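Local coordinates for protein sulfate adenylyltransferase, adenylylsulfate kinase (PDB 3CR8) that phosphorylates adenosine 5'-phosphosulfate with ATP to make 3'-phosphoadenylyl sulfate, working as a hexamer of chains that pair a kinase with an ATP-sulfurylase-like region, at residues Trp163-Ala168 against Gly257-Ile262. Sequence-based numbering, arbitrary orientation.
Sequences WRRIIA and GCSLLI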
loop_
_atom_site.group_PDB
_atom_site.type_symbol
_atom_site.label_atom_id
_atom_site.label_comp_id
_atom_site.label_asym_id
_atom_site.label_seq_id
_atom_site.Cartn_x
_atom_site.Cartn_y
_atom_site.Cartn_z
ATOM N N TRP A 163 -17.404 -35.383 13.593
ATOM C CA TRP A 163 -16.965 -34.862 14.874
ATOM C C TRP A 163 -17.477 -35.748 15.991
ATOM O O TRP A 163 -18.495 -36.396 15.830
ATOM C CB TRP A 163 -17.554 -33.468 15.080
ATOM C CG TRP A 163 -16.908 -32.363 14.314
ATOM C CD1 TRP A 163 -16.171 -32.466 13.175
ATOM C CD2 TRP A 163 -16.977 -30.981 14.629
ATOM N NE1 TRP A 163 -15.751 -31.223 12.769
ATOM C CE2 TRP A 163 -16.238 -30.292 13.646
ATOM C CE3 TRP A 163 -17.575 -30.256 15.661
ATOM C CZ2 TRP A 163 -16.088 -28.904 13.654
ATOM C CZ3 TRP A 163 -17.434 -28.873 15.669
ATOM C CH2 TRP A 163 -16.699 -28.207 14.664
ATOM N N ARG A 164 -16.792 -35.757 17.135
ATOM C CA ARG A 164 -17.266 -36.498 18.312
ATOM C C ARG A 164 -17.229 -35.657 19.593
ATOM O O ARG A 164 -18.238 -35.416 20.259
ATOM C CB ARG A 164 -16.422 -37.750 18.533
ATOM C CG ARG A 164 -16.560 -38.849 17.489
ATOM C CD ARG A 164 -15.656 -40.033 17.802
ATOM N NE ARG A 164 -14.238 -39.786 17.506
ATOM C CZ ARG A 164 -13.224 -40.469 18.049
ATOM N NH1 ARG A 164 -13.479 -41.435 18.926
ATOM N NH2 ARG A 164 -11.954 -40.193 17.727
ATOM N N ARG A 165 -16.029 -35.214 19.934
ATOM C CA ARG A 165 -15.747 -34.480 21.162
ATOM C C ARG A 165 -15.690 -32.999 20.783
ATOM O O ARG A 165 -14.958 -32.630 19.845
ATOM C CB ARG A 165 -14.385 -34.957 21.680
ATOM C CG ARG A 165 -13.908 -34.394 22.978
ATOM C CD ARG A 165 -12.402 -34.522 23.023
ATOM N NE ARG A 165 -11.914 -34.675 24.380
ATOM C CZ ARG A 165 -11.657 -35.852 24.915
ATOM N NH1 ARG A 165 -11.851 -36.947 24.187
ATOM N NH2 ARG A 165 -11.209 -35.931 26.161
ATOM N N ILE A 166 -16.447 -32.160 21.506
ATOM C CA ILE A 166 -16.681 -30.769 21.110
ATOM C C ILE A 166 -16.746 -29.809 22.299
ATOM O O ILE A 166 -17.584 -29.966 23.198
ATOM C CB ILE A 166 -17.991 -30.657 20.291
ATOM C CG1 ILE A 166 -17.976 -31.620 19.098
ATOM C CG2 ILE A 166 -18.208 -29.257 19.813
ATOM C CD1 ILE A 166 -19.337 -31.835 18.456
ATOM N N ILE A 167 -15.851 -28.818 22.285
ATOM C CA ILE A 167 -15.954 -27.671 23.174
ATOM C C ILE A 167 -16.927 -26.662 22.575
ATOM O O ILE A 167 -16.857 -26.339 21.384
ATOM C CB ILE A 167 -14.618 -26.944 23.318
ATOM C CG1 ILE A 167 -13.470 -27.924 23.275
ATOM C CG2 ILE A 167 -14.568 -26.103 24.596
ATOM C CD1 ILE A 167 -12.158 -27.257 23.573
ATOM N N ALA A 168 -17.812 -26.145 23.417
ATOM C CA ALA A 168 -18.724 -25.090 23.017
ATOM C C ALA A 168 -18.354 -23.804 23.712
ATOM O O ALA A 168 -17.886 -23.822 24.850
ATOM C CB ALA A 168 -20.138 -25.467 23.354
ATOM N N GLY A 257 -24.963 -31.462 21.689
ATOM C CA GLY A 257 -23.929 -32.382 21.263
ATOM C C GLY A 257 -22.579 -32.128 21.927
ATOM O O GLY A 257 -21.639 -32.911 21.771
ATOM N N CYS A 258 -22.461 -31.039 22.674
ATOM C CA CYS A 258 -21.161 -30.681 23.204
ATOM C C CYS A 258 -20.860 -31.397 24.505
ATOM O O CYS A 258 -21.731 -31.536 25.366
ATOM C CB CYS A 258 -21.104 -29.178 23.424
ATOM S SG CYS A 258 -21.629 -28.350 22.013
ATOM N N SER A 259 -19.614 -31.822 24.664
ATOM C CA SER A 259 -19.194 -32.452 25.914
ATOM C C SER A 259 -18.254 -31.563 26.753
ATOM O O SER A 259 -17.798 -31.965 27.831
ATOM C CB SER A 259 -18.565 -33.828 25.635
ATOM O OG SER A 259 -17.408 -33.724 24.825
ATOM N N LEU A 260 -17.964 -30.367 26.244
ATOM C CA LEU A 260 -17.171 -29.390 26.981
ATOM C C LEU A 260 -17.789 -27.988 26.859
ATOM O O LEU A 260 -18.393 -27.643 25.847
ATOM C CB LEU A 260 -15.715 -29.403 26.503
ATOM C CG LEU A 260 -14.955 -30.703 26.775
ATOM C CD1 LEU A 260 -14.865 -31.569 25.532
ATOM C CD2 LEU A 260 -13.562 -30.423 27.329
ATOM N N LEU A 261 -17.655 -27.177 27.893
ATOM C CA LEU A 261 -18.250 -25.853 27.869
ATOM C C LEU A 261 -17.258 -24.844 28.459
ATOM O O LEU A 261 -16.663 -25.073 29.513
ATOM C CB LEU A 261 -19.522 -25.862 28.695
ATOM C CG LEU A 261 -20.676 -24.978 28.269
ATOM C CD1 LEU A 261 -21.143 -24.206 29.480
ATOM C CD2 LEU A 261 -20.238 -24.048 27.175
ATOM N N ILE A 262 -17.041 -23.738 27.773
ATOM C CA ILE A 262 -16.168 -22.742 28.323
ATOM C C ILE A 262 -17.082 -21.787 29.076
ATOM O O ILE A 262 -18.185 -21.549 28.650
ATOM C CB ILE A 262 -15.395 -22.043 27.226
ATOM C CG1 ILE A 262 -14.371 -22.999 26.638
ATOM C CG2 ILE A 262 -14.683 -20.871 27.794
ATOM C CD1 ILE A 262 -13.678 -22.462 25.426
#
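Cys258, in the loop just before its strand, meets Ala168 at the apolar centre, on the face of the parallel pair that Ala168 and Leu261 share: Cys258 SG lies 3.5 Å from Ala168 CB. With chi1 at -50°, SG is anti to its own carbonyl carbon, and this swings the sulfur across to the methyl of Ala168, with Ile166 CG2 a little farther off at 4.2 Å. Leu261 reaches the same face from farther along, its CD2 bending back over the carbonyl of Ala168. The other face carries Ile167, Leu260 and Ile262. Here Ile167 CG2, anti to its backbone N, points at Ile262 and comes 3.7 Å from Ile262 CG1, the two side chains crossing obliquely, while Leu260 CB packs beside Ile167.

Between the faces runs the parallel ladder. Ala168 is held at both its backbone polar atoms: its N donates to Leu260 O (2.9 Å), and its O accepts from Ile262 N at 3.0 Å, nearly along the C=O axis. At the start of the pairing Ile166 O takes two donors, Leu260 N at 3.1 Å and, in a weak bond bent to 134°, Ser259 N. Outward at the polar edge, the extended Arg165 chain lays its CG near Leu260 CD1 and Ser259 OG. Gly257, at positive phi, closes helix 244-256 in a Schellman motif, and Cys258 and Ser259 lead on to the strand at Leu260.

Strand 166-169 is the central strand of a five-stranded parallel sheet of order 3-2-1-4-5, the Rossmann-like core of the ATP-sulfurylase region, and strand 260-262 lies next to it. Strand 193-196 hydrogen-bonds to Ile167 and strand 299-301 to Leu261, so the pair is flanked on either side, and helix 177-189 covers Ile167 and Ile262.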